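Local coordinates for protein putative aldo/keto reductase (Salmonella enterica subsp. enterica serovar Typhimurium, PDB 4R9O) that probably acts as an NADP-dependent oxidoreductase of the aldo/keto reductase family, with a TIM-barrel fold, at residues D53-Y58 / L129-D134. Sequence-based numbering, arbitrary orientation.
Sequences DHADIY and LIHRPD
His-131 reaches the loop 53-58 with the CE1 corner of its imidazole, where Ala-55, Ile-57 and Tyr-58 receive it. This carbon is the focus: CB of Ala-55 lies 3.7 Å from CE1 of His-131, CD1 of Ile-57 comes within 3.9 Å of the same atom, and CE1 of the Tyr-58 ring also touches it. The imidazole and phenol planes stand nearly perpendicular, at 87°, and the rings meet obliquely, with centroids 5.8 Å apart. With CG of His-131 anti to the backbone N (chi1 -155°), the imidazole reaches across to the loop.

The same methyl of Ala-55 lies 3.3 Å above the centre of the Tyr-58 ring, so a single CB packs against both the phenol face and the histidine. Tyr-58 OH and His-131 NE2 are 3.8 Å apart and not bonded to each other. NE2 of His-131 is hydrogen-bonded to Glu-224 of a neighbouring subunit, which pairs weakly with the hydroxyl of Tyr-58; the stronger partner of that hydroxyl is Lys-86, which, outside the two segments, also forms a salt bridge with Asp-53.

At the other imidazole nitrogen, a water lies in the ring plane, 2.9 Å from ND1 of His-131, and donates to OD1 of Asp-56 over 2.7 Å, bridging the two side chains. Held at both nitrogens, the imidazole has its rotation fixed. The segments run from the C-terminal ends of strands 51-53 and 125-130 of the parallel barrel, with strand 82-90, which carries Lys-86, between them. The gathering of Asp-53, Tyr-58, Lys-86 and His-131 matches the Asp-Tyr-Lys-His catalytic tetrad of aldo/keto reductases, with Tyr-58 the probable proton donor, at the mouth of the TIM barrel.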
ATOM      1  N   ASP C  53      25.677  24.886  -0.987  1.00 28.78           N
ATOM      2  CA  ASP C  53      24.361  24.616  -1.540  1.00 30.85           C
ATOM      3  C   ASP C  53      23.320  25.590  -0.995  1.00 28.78           C
ATOM      4  O   ASP C  53      23.138  25.708   0.217  1.00 28.55           O
ATOM      5  CB  ASP C  53      23.963  23.166  -1.243  1.00 30.42           C
ATOM      6  CG  ASP C  53      22.615  22.806  -1.831  1.00 32.40           C
ATOM      7  OD1 ASP C  53      22.561  22.492  -3.040  1.00 33.22           O
ATOM      8  OD2 ASP C  53      21.618  22.855  -1.082  1.00 32.01           O
ATOM      9  N   HIS C  54      22.649  26.284  -1.913  1.00 29.30           N
ATOM     10  CA  HIS C  54      21.630  27.294  -1.597  1.00 27.26           C
ATOM     11  C   HIS C  54      20.322  27.027  -2.341  1.00 27.30           C
ATOM     12  O   HIS C  54      20.258  26.128  -3.175  1.00 27.64           O
ATOM     13  CB  HIS C  54      22.134  28.697  -1.957  1.00 27.93           C
ATOM     14  CG  HIS C  54      23.146  29.241  -0.989  1.00 29.46           C
ATOM     15  ND1 HIS C  54      22.785  29.920   0.151  1.00 31.19           N
ATOM     16  CD2 HIS C  54      24.497  29.191  -0.995  1.00 30.19           C
ATOM     17  CE1 HIS C  54      23.879  30.269   0.815  1.00 33.28           C
ATOM     18  NE2 HIS C  54      24.931  29.838   0.138  1.00 29.59           N
ATOM     19  N   ALA C  55      19.296  27.834  -2.060  1.00 25.23           N
ATOM     20  CA  ALA C  55      18.066  27.836  -2.863  1.00 27.34           C
ATOM     21  C   ALA C  55      17.365  29.169  -2.683  1.00 27.47           C
ATOM     22  O   ALA C  55      17.510  29.805  -1.645  1.00 26.60           O
ATOM     23  CB  ALA C  55      17.132  26.686  -2.477  1.00 25.49           C
ATOM     24  N   ASP C  56      16.600  29.593  -3.676  1.00 28.56           N
ATOM     25  CA  ASP C  56      15.915  30.876  -3.550  1.00 29.74           C
ATOM     26  C   ASP C  56      14.991  30.899  -2.316  1.00 34.23           C
ATOM     27  O   ASP C  56      14.960  31.886  -1.583  1.00 27.42           O
ATOM     28  CB  ASP C  56      15.142  31.214  -4.835  1.00 29.21           C
ATOM     29  CG  ASP C  56      14.084  30.168  -5.201  1.00 32.96           C
ATOM     30  OD1 ASP C  56      14.171  29.005  -4.741  1.00 31.05           O
ATOM     31  OD2 ASP C  56      13.171  30.531  -5.974  1.00 35.28           O
ATOM     32  N   ILE C  57      14.286  29.801  -2.053  1.00 32.71           N
ATOM     33  CA  ILE C  57      13.281  29.795  -0.988  1.00 32.35           C
ATOM     34  C   ILE C  57      13.817  29.682   0.454  1.00 30.51           C
ATOM     35  O   ILE C  57      13.099  30.017   1.404  1.00 31.79           O
ATOM     36  CB  ILE C  57      12.277  28.641  -1.184  1.00 31.95           C
ATOM     37  CG1 ILE C  57      12.989  27.295  -1.061  1.00 31.16           C
ATOM     38  CG2 ILE C  57      11.552  28.761  -2.524  1.00 28.19           C
ATOM     39  CD1 ILE C  57      12.077  26.184  -0.570  1.00 32.81           C
ATOM     40  N   TYR C  58      15.056  29.214   0.628  1.00 26.48           N
ATOM     41  CA  TYR C  58      15.558  28.885   1.974  1.00 29.09           C
ATOM     42  C   TYR C  58      15.457  30.068   2.931  1.00 31.52           C
ATOM     43  O   TYR C  58      15.724  31.215   2.555  1.00 29.70           O
ATOM     44  CB  TYR C  58      17.013  28.403   1.920  1.00 28.49           C
ATOM     45  CG  TYR C  58      17.212  27.021   1.326  1.00 27.38           C
ATOM     46  CD1 TYR C  58      16.164  26.103   1.258  1.00 29.61           C
ATOM     47  CD2 TYR C  58      18.445  26.644   0.812  1.00 27.34           C
ATOM     48  CE1 TYR C  58      16.350  24.842   0.702  1.00 32.15           C
ATOM     49  CE2 TYR C  58      18.644  25.394   0.266  1.00 26.96           C
ATOM     50  CZ  TYR C  58      17.597  24.497   0.207  1.00 31.56           C
ATOM     51  OH  TYR C  58      17.818  23.258  -0.354  1.00 31.51           O
ATOM     52  N   LEU C 129      19.854  24.489 -10.133  1.00 25.05           N
ATOM     53  CA  LEU C 129      19.008  23.298 -10.123  1.00 24.00           C
ATOM     54  C   LEU C 129      17.513  23.636 -10.203  1.00 24.17           C
ATOM     55  O   LEU C 129      17.072  24.649  -9.677  1.00 26.75           O
ATOM     56  CB  LEU C 129      19.257  22.475  -8.856  1.00 24.74           C
ATOM     57  CG  LEU C 129      20.673  22.089  -8.425  1.00 27.06           C
ATOM     58  CD1 LEU C 129      20.601  21.226  -7.159  1.00 28.20           C
ATOM     59  CD2 LEU C 129      21.423  21.368  -9.543  1.00 24.26           C
ATOM     60  N   ILE C 130      16.743  22.781 -10.867  1.00 24.14           N
ATOM     61  CA  ILE C 130      15.301  22.736 -10.660  1.00 23.67           C
ATOM     62  C   ILE C 130      15.062  22.002  -9.339  1.00 23.73           C
ATOM     63  O   ILE C 130      15.448  20.832  -9.174  1.00 22.74           O
ATOM     64  CB  ILE C 130      14.548  22.014 -11.813  1.00 27.61           C
ATOM     65  CG1 ILE C 130      15.000  22.545 -13.177  1.00 27.37           C
ATOM     66  CG2 ILE C 130      13.029  22.169 -11.646  1.00 28.09           C
ATOM     67  CD1 ILE C 130      14.593  24.012 -13.432  1.00 30.35           C
ATOM     68  N   HIS C 131      14.425  22.696  -8.403  1.00 25.16           N
ATOM     69  CA  HIS C 131      14.348  22.253  -7.014  1.00 26.91           C
ATOM     70  C   HIS C 131      13.503  20.993  -6.846  1.00 27.94           C
ATOM     71  O   HIS C 131      13.835  20.092  -6.061  1.00 26.50           O
ATOM     72  CB  HIS C 131      13.779  23.387  -6.160  1.00 25.31           C
ATOM     73  CG  HIS C 131      14.169  23.328  -4.712  1.00 24.77           C
ATOM     74  ND1 HIS C 131      14.144  24.434  -3.895  1.00 24.44           N
ATOM     75  CD2 HIS C 131      14.584  22.292  -3.941  1.00 24.67           C
ATOM     76  CE1 HIS C 131      14.534  24.089  -2.677  1.00 26.52           C
ATOM     77  NE2 HIS C 131      14.803  22.796  -2.678  1.00 27.17           N
ATOM     78  N   ARG C 132      12.417  20.930  -7.605  1.00 27.49           N
ATOM     79  CA  ARG C 132      11.507  19.802  -7.503  1.00 29.81           C
ATOM     80  C   ARG C 132      10.822  19.548  -8.851  1.00 28.34           C
ATOM     81  O   ARG C 132      10.642  20.481  -9.640  1.00 26.89           O
ATOM     82  CB  ARG C 132      10.481  20.047  -6.385  1.00 33.63           C
ATOM     83  CG  ARG C 132      10.428  18.865  -5.395  1.00 46.92           C
ATOM     84  CD  ARG C 132      10.060  19.213  -3.957  1.00 49.24           C
ATOM     85  NE  ARG C 132      11.164  18.904  -3.046  1.00 53.02           N
ATOM     86  CZ  ARG C 132      11.534  19.657  -2.008  1.00 59.42           C
ATOM     87  NH1 ARG C 132      10.859  20.757  -1.702  1.00 62.31           N
ATOM     88  NH2 ARG C 132      12.562  19.296  -1.252  1.00 61.24           N
ATOM     89  N   PRO C 133      10.462  18.281  -9.124  1.00 27.21           N
ATOM     90  CA  PRO C 133       9.722  18.000 -10.355  1.00 30.07           C
ATOM     91  C   PRO C 133       8.317  18.592 -10.288  1.00 33.18           C
ATOM     92  O   PRO C 133       7.586  18.402  -9.319  1.00 37.09           O
ATOM     93  CB  PRO C 133       9.689  16.476 -10.413  1.00 29.87           C
ATOM     94  CG  PRO C 133       9.848  16.028  -9.013  1.00 30.84           C
ATOM     95  CD  PRO C 133      10.753  17.052  -8.364  1.00 27.01           C
ATOM     96  N   ASP C 134       7.972  19.328 -11.331  1.00 28.79           N
ATOM     97  CA  ASP C 134       6.725  20.056 -11.422  1.00 28.40           C
ATOM     98  C   ASP C 134       5.842  19.379 -12.474  1.00 28.19           C
ATOM     99  O   ASP C 134       6.250  19.254 -13.619  1.00 29.39           O
ATOM    100  CB  ASP C 134       7.054  21.508 -11.773  1.00 27.74           C
ATOM    101  CG  ASP C 134       5.843  22.341 -12.136  1.00 31.13           C
ATOM    102  OD1 ASP C 134       4.711  22.023 -11.717  1.00 31.30           O
ATOM    103  OD2 ASP C 134       6.056  23.361 -12.823  1.00 31.98           O
TER
HETATM  104  O   HOH W   1      12.986  26.684  -5.375  1.00 35.29           O